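Local structure of proto-oncogene vav (Homo sapiens, 6NEW) at residues Leu234-Tyr246 with Leu278-Phe292. The protein probably acts as a guanine nucleotide exchange factor for Rac-type GTPases, through a catalytic DH domain followed by PH and zinc-binding C1 domains. Residues are numbered along the deposited sequence; the frame is centred on the assembly and turned at random.
Sequences LSIENLDQSLAHY and LICKRRGDSYDLKDF
The edge of the F292 ring meets the face of Y246 in a T-shaped pair, with centroids 4.8 Å apart and planes at 60°; F292 CZ stands over the tyrosine ring, offset toward its rim. The two side chains come from opposite directions, F292 reaching across with CG anti to its backbone N (chi1 -166°). H245 CB lies on the other face of the tyrosine, and Y246 OH donates to Q241 OE1 at 2.7 Å, from above the amide's carbonyl plane. A leucine in place of Y246 would probably leave the edge of F292 without its aromatic face and Q241 OE1 without this donor. Further along, L278 is the hub of an aliphatic cluster: its CD2 touches L243 CD2 at 3.7 Å, while the I236 side chain crosses it obliquely, touching with CD1, and L239 comes in at about a right angle. L239 CD1 also meets L289 CD2. E237 points to the opposite face of the sheet from I236 and Y287. There E237 OE1 is modelled over the guanidinium of the poorly ordered R283, a pairing of opposite charges whose detail is doubtful; R283 also pairs with D288. The backbone ties the segments by three nearly straight hydrogen bonds: Y287 N to S235 O, E237 N to Y287 O (2.8 Å) and L289 N to E237 O. This is parallel strand pairing by a chain just leaving a helix: where helix 196-235 ends, 236-237 adds itself to the edge strand 286-294 of the PH-domain sheet, a direct join between the DH and PH domains of a Dbl-family exchange factor.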
# COMPACT_ATOMS: atom_id res chain seq x y z
N LEU A 234 9.46 7.18 -18.57
CA LEU A 234 9.51 6.98 -20.03
C LEU A 234 9.15 8.21 -20.84
O LEU A 234 9.79 8.49 -21.85
CB LEU A 234 8.58 5.82 -20.46
CG LEU A 234 9.02 4.42 -20.08
CD1 LEU A 234 7.91 3.44 -20.29
CD2 LEU A 234 10.28 4.01 -20.83
N SER A 235 8.08 8.90 -20.44
CA SER A 235 7.57 10.07 -21.12
C SER A 235 8.47 11.31 -20.99
O SER A 235 8.40 12.17 -21.86
CB SER A 235 6.14 10.37 -20.69
OG SER A 235 6.10 10.94 -19.39
N ILE A 236 9.33 11.39 -19.94
CA ILE A 236 10.20 12.56 -19.73
C ILE A 236 11.61 12.35 -20.34
O ILE A 236 12.28 11.37 -20.09
CB ILE A 236 10.25 13.05 -18.25
CG1 ILE A 236 8.83 13.38 -17.73
CG2 ILE A 236 11.17 14.28 -18.07
CD1 ILE A 236 8.69 13.26 -16.24
N GLU A 237 12.06 13.36 -21.08
CA GLU A 237 13.35 13.44 -21.75
C GLU A 237 14.30 14.38 -21.04
O GLU A 237 13.88 15.42 -20.53
CB GLU A 237 13.12 13.98 -23.16
CG GLU A 237 12.91 12.91 -24.21
CD GLU A 237 13.13 13.46 -25.61
OE1 GLU A 237 13.49 14.65 -25.71
OE2 GLU A 237 12.91 12.72 -26.59
N ASN A 238 15.60 14.02 -21.05
CA ASN A 238 16.73 14.74 -20.47
C ASN A 238 16.64 14.84 -18.94
O ASN A 238 17.25 15.73 -18.31
CB ASN A 238 17.00 16.11 -21.13
CG ASN A 238 17.72 16.05 -22.46
OD1 ASN A 238 18.02 14.98 -23.02
ND2 ASN A 238 18.02 17.22 -23.01
N LEU A 239 15.93 13.88 -18.35
CA LEU A 239 15.81 13.70 -16.91
C LEU A 239 16.90 12.66 -16.61
O LEU A 239 16.78 11.52 -17.05
CB LEU A 239 14.40 13.19 -16.55
CG LEU A 239 14.18 12.70 -15.11
CD1 LEU A 239 14.54 13.77 -14.06
CD2 LEU A 239 12.76 12.21 -14.94
N ASP A 240 17.98 13.08 -15.95
CA ASP A 240 19.13 12.21 -15.66
C ASP A 240 18.99 11.33 -14.38
O ASP A 240 19.96 10.69 -14.00
CB ASP A 240 20.42 13.06 -15.59
CG ASP A 240 20.56 13.96 -14.36
OD1 ASP A 240 19.52 14.41 -13.81
OD2 ASP A 240 21.71 14.27 -13.97
N GLN A 241 17.84 11.35 -13.69
CA GLN A 241 17.68 10.58 -12.46
C GLN A 241 16.34 9.91 -12.41
O GLN A 241 15.42 10.33 -13.12
CB GLN A 241 17.82 11.46 -11.19
CG GLN A 241 19.08 12.32 -11.10
CD GLN A 241 19.45 12.69 -9.69
OE1 GLN A 241 18.60 12.80 -8.80
NE2 GLN A 241 20.73 12.88 -9.45
N SER A 242 16.21 8.90 -11.55
CA SER A 242 14.94 8.20 -11.32
C SER A 242 14.00 9.13 -10.54
O SER A 242 14.42 9.75 -9.55
CB SER A 242 15.17 6.90 -10.55
OG SER A 242 13.95 6.28 -10.18
N LEU A 243 12.75 9.22 -10.99
CA LEU A 243 11.68 10.00 -10.39
C LEU A 243 11.34 9.53 -8.98
O LEU A 243 11.02 10.36 -8.13
CB LEU A 243 10.42 9.97 -11.26
CG LEU A 243 10.38 10.96 -12.40
CD1 LEU A 243 9.24 10.66 -13.31
CD2 LEU A 243 10.26 12.38 -11.89
N ALA A 244 11.43 8.19 -8.75
CA ALA A 244 11.17 7.49 -7.49
C ALA A 244 11.93 8.11 -6.32
O ALA A 244 11.46 8.01 -5.19
CB ALA A 244 11.51 6.01 -7.63
N HIS A 245 13.07 8.79 -6.59
CA HIS A 245 13.87 9.50 -5.59
C HIS A 245 13.15 10.71 -5.01
O HIS A 245 13.54 11.17 -3.94
CB HIS A 245 15.19 10.02 -6.19
CG HIS A 245 16.24 8.96 -6.40
ND1 HIS A 245 16.84 8.79 -7.65
CD2 HIS A 245 16.77 8.08 -5.53
CE1 HIS A 245 17.69 7.78 -7.49
NE2 HIS A 245 17.69 7.33 -6.23
N TYR A 246 12.12 11.24 -5.70
CA TYR A 246 11.45 12.46 -5.30
C TYR A 246 10.10 12.23 -4.65
O TYR A 246 9.41 13.20 -4.34
CB TYR A 246 11.40 13.44 -6.49
CG TYR A 246 12.81 13.82 -6.90
CD1 TYR A 246 13.63 14.55 -6.03
CD2 TYR A 246 13.39 13.30 -8.05
CE1 TYR A 246 14.96 14.80 -6.33
CE2 TYR A 246 14.72 13.57 -8.38
CZ TYR A 246 15.51 14.31 -7.50
OH TYR A 246 16.82 14.60 -7.82
N LEU A 278 8.92 19.35 -11.75
CA LEU A 278 9.58 19.17 -13.04
C LEU A 278 8.82 20.02 -14.03
O LEU A 278 7.63 19.83 -14.22
CB LEU A 278 9.51 17.69 -13.47
CG LEU A 278 10.57 16.75 -12.88
CD1 LEU A 278 10.13 16.20 -11.55
CD2 LEU A 278 10.78 15.57 -13.79
N ILE A 279 9.49 21.05 -14.55
CA ILE A 279 8.89 21.97 -15.51
C ILE A 279 9.43 21.55 -16.88
O ILE A 279 10.63 21.64 -17.16
CB ILE A 279 9.14 23.47 -15.16
CG1 ILE A 279 8.57 23.81 -13.77
CG2 ILE A 279 8.55 24.40 -16.23
CD1 ILE A 279 9.36 24.90 -13.05
N CYS A 280 8.53 20.99 -17.68
CA CYS A 280 8.83 20.45 -19.00
C CYS A 280 8.15 21.25 -20.08
O CYS A 280 7.14 21.91 -19.84
CB CYS A 280 8.44 18.98 -19.09
SG CYS A 280 9.09 17.94 -17.76
N LYS A 281 8.67 21.10 -21.30
CA LYS A 281 8.14 21.66 -22.53
C LYS A 281 7.85 20.46 -23.41
O LYS A 281 8.70 19.58 -23.53
CB LYS A 281 9.18 22.58 -23.19
CG LYS A 281 8.68 23.25 -24.46
CD LYS A 281 9.58 24.38 -24.91
CE LYS A 281 9.07 25.02 -26.18
NZ LYS A 281 7.83 25.82 -25.95
N ARG A 282 6.64 20.39 -24.00
CA ARG A 282 6.31 19.27 -24.89
C ARG A 282 7.19 19.33 -26.17
O ARG A 282 7.18 20.33 -26.88
CB ARG A 282 4.81 19.21 -25.21
CG ARG A 282 4.43 18.01 -26.09
CD ARG A 282 2.95 17.94 -26.45
NE ARG A 282 2.47 19.09 -27.23
CZ ARG A 282 2.53 19.20 -28.56
NH1 ARG A 282 3.07 18.23 -29.29
NH2 ARG A 282 2.05 20.28 -29.16
N ARG A 283 8.02 18.28 -26.38
CA ARG A 283 8.94 18.14 -27.51
C ARG A 283 8.47 16.93 -28.35
O ARG A 283 9.21 15.96 -28.56
CB ARG A 283 10.40 17.98 -27.00
CG ARG A 283 11.46 18.24 -28.07
CD ARG A 283 12.45 17.09 -28.18
NE ARG A 283 13.63 17.29 -27.33
CZ ARG A 283 14.70 16.50 -27.33
NH1 ARG A 283 15.72 16.76 -26.53
NH2 ARG A 283 14.75 15.43 -28.12
N GLY A 284 7.22 17.03 -28.81
CA GLY A 284 6.54 16.03 -29.62
C GLY A 284 5.81 14.99 -28.79
O GLY A 284 4.79 15.28 -28.15
N ASP A 285 6.33 13.75 -28.85
CA ASP A 285 5.78 12.58 -28.13
C ASP A 285 6.14 12.60 -26.65
O ASP A 285 5.42 12.01 -25.83
CB ASP A 285 6.32 11.27 -28.75
N SER A 286 7.30 13.21 -26.34
CA SER A 286 7.93 13.33 -25.02
C SER A 286 7.89 14.76 -24.42
O SER A 286 7.72 15.75 -25.14
CB SER A 286 9.38 12.85 -25.10
OG SER A 286 10.13 13.66 -25.99
N TYR A 287 8.07 14.84 -23.08
CA TYR A 287 8.15 16.08 -22.32
C TYR A 287 9.63 16.32 -22.08
O TYR A 287 10.31 15.43 -21.58
CB TYR A 287 7.41 15.94 -20.97
CG TYR A 287 5.95 15.53 -21.08
CD1 TYR A 287 4.95 16.48 -21.23
CD2 TYR A 287 5.57 14.20 -20.90
CE1 TYR A 287 3.61 16.11 -21.30
CE2 TYR A 287 4.23 13.82 -20.96
CZ TYR A 287 3.25 14.78 -21.17
OH TYR A 287 1.92 14.43 -21.22
N ASP A 288 10.15 17.47 -22.50
CA ASP A 288 11.57 17.77 -22.31
C ASP A 288 11.78 18.62 -21.06
O ASP A 288 11.22 19.71 -20.96
CB ASP A 288 12.19 18.40 -23.56
CG ASP A 288 13.71 18.38 -23.53
OD1 ASP A 288 14.30 17.29 -23.79
OD2 ASP A 288 14.32 19.42 -23.21
N LEU A 289 12.54 18.11 -20.09
CA LEU A 289 12.83 18.78 -18.83
C LEU A 289 13.64 20.06 -19.03
O LEU A 289 14.73 20.02 -19.59
CB LEU A 289 13.48 17.83 -17.80
CG LEU A 289 13.77 18.43 -16.41
CD1 LEU A 289 12.50 18.62 -15.61
CD2 LEU A 289 14.77 17.59 -15.65
N LYS A 290 13.06 21.20 -18.59
CA LYS A 290 13.64 22.54 -18.74
C LYS A 290 14.09 23.09 -17.40
O LYS A 290 15.16 23.70 -17.31
CB LYS A 290 12.62 23.52 -19.38
CG LYS A 290 12.07 23.09 -20.76
CD LYS A 290 12.89 23.66 -21.93
CE LYS A 290 13.95 22.70 -22.43
NZ LYS A 290 14.86 23.34 -23.42
N ASP A 291 13.28 22.87 -16.35
CA ASP A 291 13.57 23.37 -15.03
C ASP A 291 13.25 22.35 -13.95
O ASP A 291 12.12 21.85 -13.87
CB ASP A 291 12.79 24.68 -14.79
CG ASP A 291 13.54 25.80 -14.08
OD1 ASP A 291 14.37 25.49 -13.18
OD2 ASP A 291 13.25 26.98 -14.36
N PHE A 292 14.24 22.05 -13.10
CA PHE A 292 14.08 21.16 -11.97
C PHE A 292 14.09 21.98 -10.66
O PHE A 292 15.10 22.58 -10.30
CB PHE A 292 15.14 20.05 -11.96
CG PHE A 292 14.80 18.93 -11.00
CD1 PHE A 292 14.03 17.85 -11.42
CD2 PHE A 292 15.25 18.96 -9.68
CE1 PHE A 292 13.70 16.83 -10.53
CE2 PHE A 292 14.93 17.93 -8.80
CZ PHE A 292 14.15 16.88 -9.23